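Local coordinates for protein cysteine desulfurase (Stenotrophomonas maltophilia, PDB 6WCI) that probably takes sulfur from L-cysteine with the help of pyridoxal 5'-phosphate, releasing L-alanine and handing the sulfur to a carrier, at residues Asn95-Phe100 against Ile304-Ala309; Ser124-Arg129 against Val148-Val153; Thr191-Val196 against Glu350-Val355. All blocks are in the same frame, centred on the assembly; numbering follows the deposited sequence.

Contact 1 (Asn95-Phe100 against Ile304-Ala309); sequences NTLARF and IGLGVA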
loop_
_atom_site.group_PDB
_atom_site.type_symbol
_atom_site.label_atom_id
_atom_site.label_comp_id
_atom_site.label_asym_id
_atom_site.label_seq_id
_atom_site.Cartn_x
_atom_site.Cartn_y
_atom_site.Cartn_z
ATOM N N ASN B 95 -3.166 -15.835 -7.743
ATOM C CA ASN B 95 -3.614 -16.766 -8.780
ATOM C C ASN B 95 -5.083 -16.562 -9.108
ATOM O O ASN B 95 -5.494 -16.707 -10.266
ATOM C CB ASN B 95 -3.367 -18.212 -8.344
ATOM C CG ASN B 95 -1.901 -18.498 -8.061
ATOM O OD1 ASN B 95 -1.021 -17.752 -8.488
ATOM N ND2 ASN B 95 -1.633 -19.590 -7.344
ATOM N N THR B 96 -5.890 -16.242 -8.098
ATOM C CA THR B 96 -7.308 -15.993 -8.328
ATOM C C THR B 96 -7.519 -14.714 -9.114
ATOM O O THR B 96 -8.392 -14.651 -9.983
ATOM C CB THR B 96 -8.051 -15.904 -6.997
ATOM O OG1 THR B 96 -7.899 -17.134 -6.293
ATOM C CG2 THR B 96 -9.536 -15.630 -7.242
ATOM N N LEU B 97 -6.755 -13.669 -8.797
ATOM C CA LEU B 97 -6.851 -12.438 -9.572
ATOM C C LEU B 97 -6.402 -12.674 -11.007
ATOM O O LEU B 97 -7.030 -12.180 -11.954
ATOM C CB LEU B 97 -6.025 -11.336 -8.909
ATOM C CG LEU B 97 -6.249 -9.898 -9.379
ATOM C CD1 LEU B 97 -7.747 -9.515 -9.335
ATOM C CD2 LEU B 97 -5.413 -8.938 -8.545
ATOM N N ALA B 98 -5.342 -13.465 -11.187
ATOM C CA ALA B 98 -4.835 -13.738 -12.527
ATOM C C ALA B 98 -5.886 -14.430 -13.391
ATOM O O ALA B 98 -6.037 -14.104 -14.575
ATOM C CB ALA B 98 -3.564 -14.581 -12.442
ATOM N N ARG B 99 -6.617 -15.391 -12.815
ATOM C CA ARG B 99 -7.687 -16.051 -13.556
ATOM C C ARG B 99 -8.811 -15.076 -13.868
ATOM O O ARG B 99 -9.409 -15.126 -14.946
ATOM C CB ARG B 99 -8.218 -17.244 -12.761
ATOM N N PHE B 100 -9.106 -14.179 -12.926
ATOM C CA PHE B 100 -10.088 -13.121 -13.138
ATOM C C PHE B 100 -9.779 -12.305 -14.391
ATOM O O PHE B 100 -10.683 -11.965 -15.161
ATOM C CB PHE B 100 -10.099 -12.238 -11.891
ATOM C CG PHE B 100 -11.116 -11.154 -11.911
ATOM C CD1 PHE B 100 -12.464 -11.451 -11.838
ATOM C CD2 PHE B 100 -10.723 -9.826 -11.944
ATOM C CE1 PHE B 100 -13.400 -10.446 -11.827
ATOM C CE2 PHE B 100 -11.668 -8.819 -11.940
ATOM C CZ PHE B 100 -12.992 -9.129 -11.872
ATOM N N ILE B 304 -5.353 -10.847 0.472
ATOM C CA ILE B 304 -6.188 -12.012 0.756
ATOM C C ILE B 304 -7.661 -11.683 0.526
ATOM O O ILE B 304 -8.403 -12.471 -0.074
ATOM C CB ILE B 304 -5.938 -12.512 2.184
ATOM C CG1 ILE B 304 -4.563 -13.171 2.266
ATOM C CG2 ILE B 304 -7.042 -13.491 2.629
ATOM C CD1 ILE B 304 -4.255 -13.628 3.664
ATOM N N GLY B 305 -8.102 -10.509 0.979
ATOM C CA GLY B 305 -9.471 -10.095 0.716
ATOM C C GLY B 305 -9.733 -9.825 -0.757
ATOM O O GLY B 305 -10.826 -10.097 -1.257
ATOM N N LEU B 306 -8.741 -9.279 -1.472
ATOM C CA LEU B 306 -8.938 -9.011 -2.896
ATOM C C LEU B 306 -9.093 -10.310 -3.671
ATOM O O LEU B 306 -9.908 -10.395 -4.597
ATOM C CB LEU B 306 -7.788 -8.169 -3.467
ATOM C CG LEU B 306 -7.969 -7.812 -4.964
ATOM C CD1 LEU B 306 -9.274 -7.012 -5.186
ATOM C CD2 LEU B 306 -6.774 -7.083 -5.600
ATOM N N GLY B 307 -8.352 -11.347 -3.280
ATOM C CA GLY B 307 -8.544 -12.653 -3.889
ATOM C C GLY B 307 -9.961 -13.172 -3.737
ATOM O O GLY B 307 -10.533 -13.731 -4.679
ATOM N N VAL B 308 -10.556 -12.984 -2.556
ATOM C CA VAL B 308 -11.951 -13.390 -2.375
ATOM C C VAL B 308 -12.881 -12.545 -3.246
ATOM O O VAL B 308 -13.851 -13.059 -3.816
ATOM C CB VAL B 308 -12.345 -13.327 -0.889
ATOM C CG1 VAL B 308 -13.809 -13.701 -0.718
ATOM C CG2 VAL B 308 -11.461 -14.279 -0.062
ATOM N N ALA B 309 -12.608 -11.240 -3.356
ATOM C CA ALA B 309 -13.405 -10.382 -4.234
ATOM C C ALA B 309 -13.372 -10.886 -5.669
ATOM O O ALA B 309 -14.410 -10.959 -6.340
ATOM C CB ALA B 309 -12.900 -8.942 -4.177
#
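L97 and L306 meet methyl to methyl, CD2 of L97 lying 3.7 Å from CD2 of L306, and this pair forms the apolar half of a helix-helix contact. The two side chains run at a slant to one another, each presenting one branch of its isobutyl group. In L97 the CG stands anti to the backbone N (chi1 -166°), and L306 adopts nearly the same conformation, with chi1 -178°. Although the CB of L306 does not point straight at its neighbour, this extension carries the methyl across. The second half of the contact depends on a missing side chain. G307 offers only backbone, and T96 settles against it until the CA of T96 is 5.7 Å from the CA of G307. The methyl CG2 of T96 then comes to 3.3 Å from the carbonyl O of G307, a close carbon-to-oxygen approach rather than a hydrogen bond. The hydroxyl of T96 is spent elsewhere, since OG1 bonds back to the carbonyl O of G92 one turn earlier, and the methyl is what faces the glycine. The contact illustrates how a glycine lets two helices come close. It joins helix 81-101 to helix 300-316. L97 also packs on L108 and L110 of strand 108-111, L306 reaches M247, next in sequence to K246, which carries the cofactor, and helix 58-70 packs on V308 and A309.

Contact 2 (Ser124-Arg129 against Val148-Val153); sequences SWALPR and VPWQLV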
loop_
_atom_site.group_PDB
_atom_site.type_symbol
_atom_site.label_atom_id
_atom_site.label_comp_id
_atom_site.label_asym_id
_atom_site.label_seq_id
_atom_site.Cartn_x
_atom_site.Cartn_y
_atom_site.Cartn_z
ATOM N N SER B 124 9.759 3.019 -14.289
ATOM C CA SER B 124 10.658 1.945 -14.707
ATOM C C SER B 124 10.601 1.620 -16.198
ATOM O O SER B 124 11.549 1.013 -16.715
ATOM C CB SER B 124 10.390 0.670 -13.895
ATOM O OG SER B 124 10.893 0.811 -12.576
ATOM N N TRP B 125 9.541 2.011 -16.907
ATOM C CA TRP B 125 9.534 1.889 -18.361
ATOM C C TRP B 125 9.909 3.203 -19.042
ATOM O O TRP B 125 10.901 3.259 -19.778
ATOM C CB TRP B 125 8.171 1.415 -18.889
ATOM C CG TRP B 125 8.164 1.409 -20.386
ATOM C CD1 TRP B 125 7.773 2.425 -21.219
ATOM C CD2 TRP B 125 8.619 0.352 -21.232
ATOM N NE1 TRP B 125 7.953 2.058 -22.530
ATOM C CE2 TRP B 125 8.462 0.787 -22.566
ATOM C CE3 TRP B 125 9.131 -0.926 -20.992
ATOM C CZ2 TRP B 125 8.800 -0.009 -23.654
ATOM C CZ3 TRP B 125 9.472 -1.716 -22.076
ATOM C CH2 TRP B 125 9.304 -1.255 -23.391
ATOM N N ALA B 126 9.139 4.267 -18.794
ATOM C CA ALA B 126 9.274 5.500 -19.568
ATOM C C ALA B 126 10.486 6.315 -19.129
ATOM O O ALA B 126 11.260 6.781 -19.969
ATOM C CB ALA B 126 7.996 6.341 -19.457
ATOM N N LEU B 127 10.668 6.503 -17.821
ATOM C CA LEU B 127 11.768 7.342 -17.349
ATOM C C LEU B 127 13.125 6.919 -17.895
ATOM O O LEU B 127 13.858 7.790 -18.390
ATOM C CB LEU B 127 11.760 7.383 -15.816
ATOM C CG LEU B 127 12.060 8.729 -15.160
ATOM C CD1 LEU B 127 11.326 9.847 -15.878
ATOM C CD2 LEU B 127 11.647 8.679 -13.691
ATOM N N PRO B 128 13.512 5.636 -17.890
ATOM C CA PRO B 128 14.810 5.277 -18.478
ATOM C C PRO B 128 14.836 5.265 -19.998
ATOM O O PRO B 128 15.930 5.136 -20.566
ATOM C CB PRO B 128 15.073 3.861 -17.919
ATOM C CG PRO B 128 14.099 3.696 -16.756
ATOM C CD PRO B 128 12.909 4.480 -17.200
ATOM N N ARG B 129 13.697 5.412 -20.680
ATOM C CA ARG B 129 13.654 5.243 -22.133
ATOM C C ARG B 129 13.368 6.515 -22.916
ATOM O O ARG B 129 13.950 6.712 -23.992
ATOM C CB ARG B 129 12.614 4.178 -22.509
ATOM C CG ARG B 129 13.034 2.768 -22.106
ATOM C CD ARG B 129 11.892 1.767 -22.246
ATOM N NE ARG B 129 12.244 0.457 -21.699
ATOM C CZ ARG B 129 12.595 -0.587 -22.443
ATOM N NH1 ARG B 129 12.630 -0.480 -23.768
ATOM N NH2 ARG B 129 12.902 -1.741 -21.867
ATOM N N VAL B 148 -0.880 12.478 -14.507
ATOM C CA VAL B 148 0.198 13.078 -13.715
ATOM C C VAL B 148 1.499 12.289 -13.784
ATOM O O VAL B 148 2.562 12.914 -13.914
ATOM C CB VAL B 148 -0.276 13.317 -12.279
ATOM C CG1 VAL B 148 0.776 14.051 -11.483
ATOM C CG2 VAL B 148 -1.598 14.084 -12.297
ATOM N N PRO B 149 1.515 10.949 -13.693
ATOM C CA PRO B 149 2.799 10.253 -13.871
ATOM C C PRO B 149 3.489 10.629 -15.165
ATOM O O PRO B 149 4.713 10.807 -15.176
ATOM C CB PRO B 149 2.404 8.771 -13.837
ATOM C CG PRO B 149 1.157 8.752 -13.004
ATOM C CD PRO B 149 0.423 9.994 -13.434
ATOM N N TRP B 150 2.731 10.809 -16.252
ATOM C CA TRP B 150 3.384 11.125 -17.516
ATOM C C TRP B 150 3.877 12.568 -17.532
ATOM O O TRP B 150 4.873 12.873 -18.196
ATOM C CB TRP B 150 2.435 10.828 -18.676
ATOM C CG TRP B 150 1.798 9.482 -18.518
ATOM C CD1 TRP B 150 0.474 9.219 -18.285
ATOM C CD2 TRP B 150 2.468 8.211 -18.518
ATOM N NE1 TRP B 150 0.276 7.861 -18.160
ATOM C CE2 TRP B 150 1.482 7.221 -18.297
ATOM C CE3 TRP B 150 3.806 7.814 -18.687
ATOM C CZ2 TRP B 150 1.784 5.862 -18.251
ATOM C CZ3 TRP B 150 4.107 6.465 -18.643
ATOM C CH2 TRP B 150 3.096 5.499 -18.414
ATOM N N GLN B 151 3.234 13.449 -16.765
ATOM C CA GLN B 151 3.734 14.810 -16.613
ATOM C C GLN B 151 5.032 14.848 -15.818
ATOM O O GLN B 151 5.897 15.694 -16.074
ATOM C CB GLN B 151 2.671 15.678 -15.947
ATOM C CG GLN B 151 1.502 15.983 -16.883
ATOM C CD GLN B 151 0.430 16.802 -16.219
ATOM O OE1 GLN B 151 0.067 16.548 -15.069
ATOM N NE2 GLN B 151 -0.094 17.791 -16.938
ATOM N N LEU B 152 5.187 13.952 -14.842
ATOM C CA LEU B 152 6.472 13.852 -14.163
ATOM C C LEU B 152 7.554 13.339 -15.116
ATOM O O LEU B 152 8.702 13.789 -15.058
ATOM C CB LEU B 152 6.335 12.953 -12.925
ATOM C CG LEU B 152 5.365 13.460 -11.850
ATOM C CD1 LEU B 152 5.203 12.443 -10.687
ATOM C CD2 LEU B 152 5.802 14.817 -11.320
ATOM N N VAL B 153 7.205 12.401 -16.001
ATOM C CA VAL B 153 8.176 11.864 -16.957
ATOM C C VAL B 153 8.629 12.946 -17.936
ATOM O O VAL B 153 9.828 13.091 -18.226
ATOM C CB VAL B 153 7.571 10.655 -17.699
ATOM C CG1 VAL B 153 8.371 10.343 -18.974
ATOM C CG2 VAL B 153 7.468 9.436 -16.783
#
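Two helices that pack beside the seven-stranded mixed sheet of the cofactor-binding fold, 114-126 and 148-157, touch here near the C-terminal part of the first. The CB of A126 sits between W150 and V153. It meets the indole of W150 at the edge, in the ring plane, 4.0 Å from CZ3, and it lies equally far, 4.0 Å, from CG1 of V153. V153 uses both branches: with CG1 anti to the backbone N (chi1 163°) the isopropyl group spreads, CG1 against A126, CG2 against L127 and also near the CB of A126. CD1 of L127 rests 3.9 Å from the CA of V153 and 4.0 Å from its CG2, and the two side chains lie alongside, running opposite ways. NE1 of W150 bonds OD1 of N146, which helps to set the ring's rotation, while the body of the indole packs on I136, I138, L187 and A189 of the sheet. Elsewhere on the same helix, Q151 holds T284 and S280 of the second subunit. No hydrogen bond crosses between 124-129 and 148-153, so the pairing rests on fit and burial of hydrocarbon alone. The N-H of the buried indole is matched by N146, outside the two segments, while the carbon edge meets A126.

Contact 3 (Thr191-Val196 against Glu350-Val355); sequences THVSNV and EKAAVV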
loop_
_atom_site.group_PDB
_atom_site.type_symbol
_atom_site.label_atom_id
_atom_site.label_comp_id
_atom_site.label_asym_id
_atom_site.label_seq_id
_atom_site.Cartn_x
_atom_site.Cartn_y
_atom_site.Cartn_z
ATOM N N THR B 191 -7.752 5.076 -21.223
ATOM C CA THR B 191 -8.578 4.382 -20.249
ATOM C C THR B 191 -9.463 3.341 -20.927
ATOM O O THR B 191 -9.868 3.485 -22.085
ATOM C CB THR B 191 -9.445 5.361 -19.460
ATOM O OG1 THR B 191 -10.094 4.653 -18.402
ATOM C CG2 THR B 191 -10.508 5.993 -20.345
ATOM N N HIS B 192 -9.729 2.258 -20.196
ATOM C CA HIS B 192 -10.658 1.259 -20.700
ATOM C C HIS B 192 -12.084 1.738 -20.502
ATOM O O HIS B 192 -12.904 1.689 -21.430
ATOM C CB HIS B 192 -10.426 -0.081 -20.006
ATOM C CG HIS B 192 -11.121 -1.234 -20.654
ATOM N ND1 HIS B 192 -10.894 -2.540 -20.281
ATOM C CD2 HIS B 192 -12.048 -1.278 -21.643
ATOM C CE1 HIS B 192 -11.640 -3.341 -21.020
ATOM N NE2 HIS B 192 -12.348 -2.600 -21.856
ATOM N N VAL B 193 -12.377 2.259 -19.312
ATOM C CA VAL B 193 -13.687 2.810 -18.989
ATOM C C VAL B 193 -13.496 4.119 -18.235
ATOM O O VAL B 193 -12.745 4.174 -17.256
ATOM C CB VAL B 193 -14.535 1.828 -18.164
ATOM C CG1 VAL B 193 -15.887 2.446 -17.832
ATOM C CG2 VAL B 193 -14.723 0.529 -18.930
ATOM N N SER B 194 -14.172 5.169 -18.694
ATOM C CA SER B 194 -14.059 6.492 -18.095
ATOM C C SER B 194 -14.865 6.561 -16.804
ATOM O O SER B 194 -16.044 6.187 -16.778
ATOM C CB SER B 194 -14.540 7.554 -19.093
ATOM O OG SER B 194 -14.897 8.766 -18.446
ATOM N N ASN B 195 -14.230 7.052 -15.733
ATOM C CA ASN B 195 -14.897 7.191 -14.443
ATOM C C ASN B 195 -15.899 8.337 -14.410
ATOM O O ASN B 195 -16.665 8.436 -13.446
ATOM C CB ASN B 195 -13.873 7.410 -13.329
ATOM C CG ASN B 195 -13.190 8.751 -13.437
ATOM O OD1 ASN B 195 -12.616 9.081 -14.478
ATOM N ND2 ASN B 195 -13.273 9.547 -12.377
ATOM N N VAL B 196 -15.887 9.215 -15.409
ATOM C CA VAL B 196 -16.813 10.339 -15.499
ATOM C C VAL B 196 -17.875 10.091 -16.562
ATOM O O VAL B 196 -19.074 10.224 -16.306
ATOM C CB VAL B 196 -16.046 11.653 -15.783
ATOM C CG1 VAL B 196 -17.005 12.786 -16.091
ATOM C CG2 VAL B 196 -15.139 12.004 -14.613
ATOM N N GLU B 350 -21.407 2.385 -26.352
ATOM C CA GLU B 350 -21.287 1.398 -25.287
ATOM C C GLU B 350 -20.765 2.079 -24.027
ATOM O O GLU B 350 -19.830 2.882 -24.083
ATOM C CB GLU B 350 -20.371 0.232 -25.676
ATOM C CG GLU B 350 -20.324 -0.836 -24.576
ATOM C CD GLU B 350 -19.535 -2.088 -24.935
ATOM O OE1 GLU B 350 -18.578 -2.003 -25.736
ATOM O OE2 GLU B 350 -19.879 -3.166 -24.395
ATOM N N LYS B 351 -21.369 1.747 -22.891
ATOM C CA LYS B 351 -21.186 2.531 -21.680
ATOM C C LYS B 351 -21.357 1.639 -20.457
ATOM O O LYS B 351 -22.175 0.715 -20.465
ATOM C CB LYS B 351 -22.197 3.686 -21.672
ATOM C CG LYS B 351 -21.857 4.871 -20.797
ATOM C CD LYS B 351 -22.970 5.912 -20.874
ATOM C CE LYS B 351 -23.424 6.307 -19.495
ATOM N NZ LYS B 351 -23.334 7.763 -19.224
ATOM N N ALA B 352 -20.572 1.907 -19.413
ATOM C CA ALA B 352 -20.803 1.304 -18.106
ATOM C C ALA B 352 -21.793 2.156 -17.311
ATOM O O ALA B 352 -22.081 3.300 -17.662
ATOM C CB ALA B 352 -19.483 1.148 -17.342
ATOM N N ALA B 353 -22.299 1.598 -16.203
ATOM C CA ALA B 353 -23.397 2.222 -15.453
ATOM C C ALA B 353 -22.927 3.429 -14.630
ATOM O O ALA B 353 -23.124 3.514 -13.419
ATOM C CB ALA B 353 -24.086 1.196 -14.558
ATOM N N VAL B 354 -22.346 4.401 -15.324
ATOM C CA VAL B 354 -21.893 5.651 -14.721
ATOM C C VAL B 354 -22.557 6.796 -15.472
ATOM O O VAL B 354 -22.488 6.853 -16.703
ATOM C CB VAL B 354 -20.355 5.770 -14.761
ATOM C CG1 VAL B 354 -19.898 7.137 -14.274
ATOM C CG2 VAL B 354 -19.720 4.654 -13.941
ATOM N N VAL B 355 -23.205 7.699 -14.740
ATOM C CA VAL B 355 -23.940 8.810 -15.341
ATOM C C VAL B 355 -23.507 10.101 -14.659
ATOM O O VAL B 355 -23.825 10.323 -13.484
ATOM C CB VAL B 355 -25.460 8.628 -15.229
ATOM C CG1 VAL B 355 -26.164 9.854 -15.769
ATOM C CG2 VAL B 355 -25.914 7.363 -15.952
#
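V354 approaches the loop 191-196 with one branch of its isopropyl group, and the contact can be read along that side chain. Its CB, aimed at the loop, is still 4.7 Å from the carbonyl O of N195. From there CG1, anti to the backbone N (chi1 174°), closes the distance to 3.6 Å from the O of N195 and 3.8 Å from the O of V196. These are packing approaches of a methyl to two carbonyl oxygens, each of which has a true donor elsewhere: R399 NH1 for N195 and S356 OG for V196. R399 and S401 of strand 397-401 also touch V354. Farther along, CG1 of V193 meets CB of A352 at 3.9 Å, an apolar touch with no hydrogen bond between the segments. S194 OG accepts from V196 N in an ST turn, while K351 NZ bonds the O of V354 and also that of G346. N195 ND2 holds the O of H383, the residue before C384, which is an S-hydroxycysteine in this crystal. The loop leaves strand 185-191 of the larger sheet, whereas V354 begins strand 354-359 of the smaller, six-stranded sheet, and V355, turned away from the loop, packs on helix 318-336.

Overall arrangement
From the N terminus, 95-100 opens the widest loop, which contact 1 closes only at 304-309. Within it, contact 2 opens and closes early, 124-129 meeting 148-153 after a short excursion through strand 135-139. Contact 3 then opens at 191-196, still inside that wide loop, but closes beyond it at 350-355, so contacts 1 and 3 cross while contacts 2 and 3 follow in series. Their nearest atoms stay about 9 Å or more apart. Contacts 1 and 2 join helices around the larger sheet, contact 1 at long range and contact 2 at short; contact 3 ties the loop after strand 185-191 to the smaller sheet, consistent with the two-domain build of fold-type I pyridoxal-phosphate enzymes.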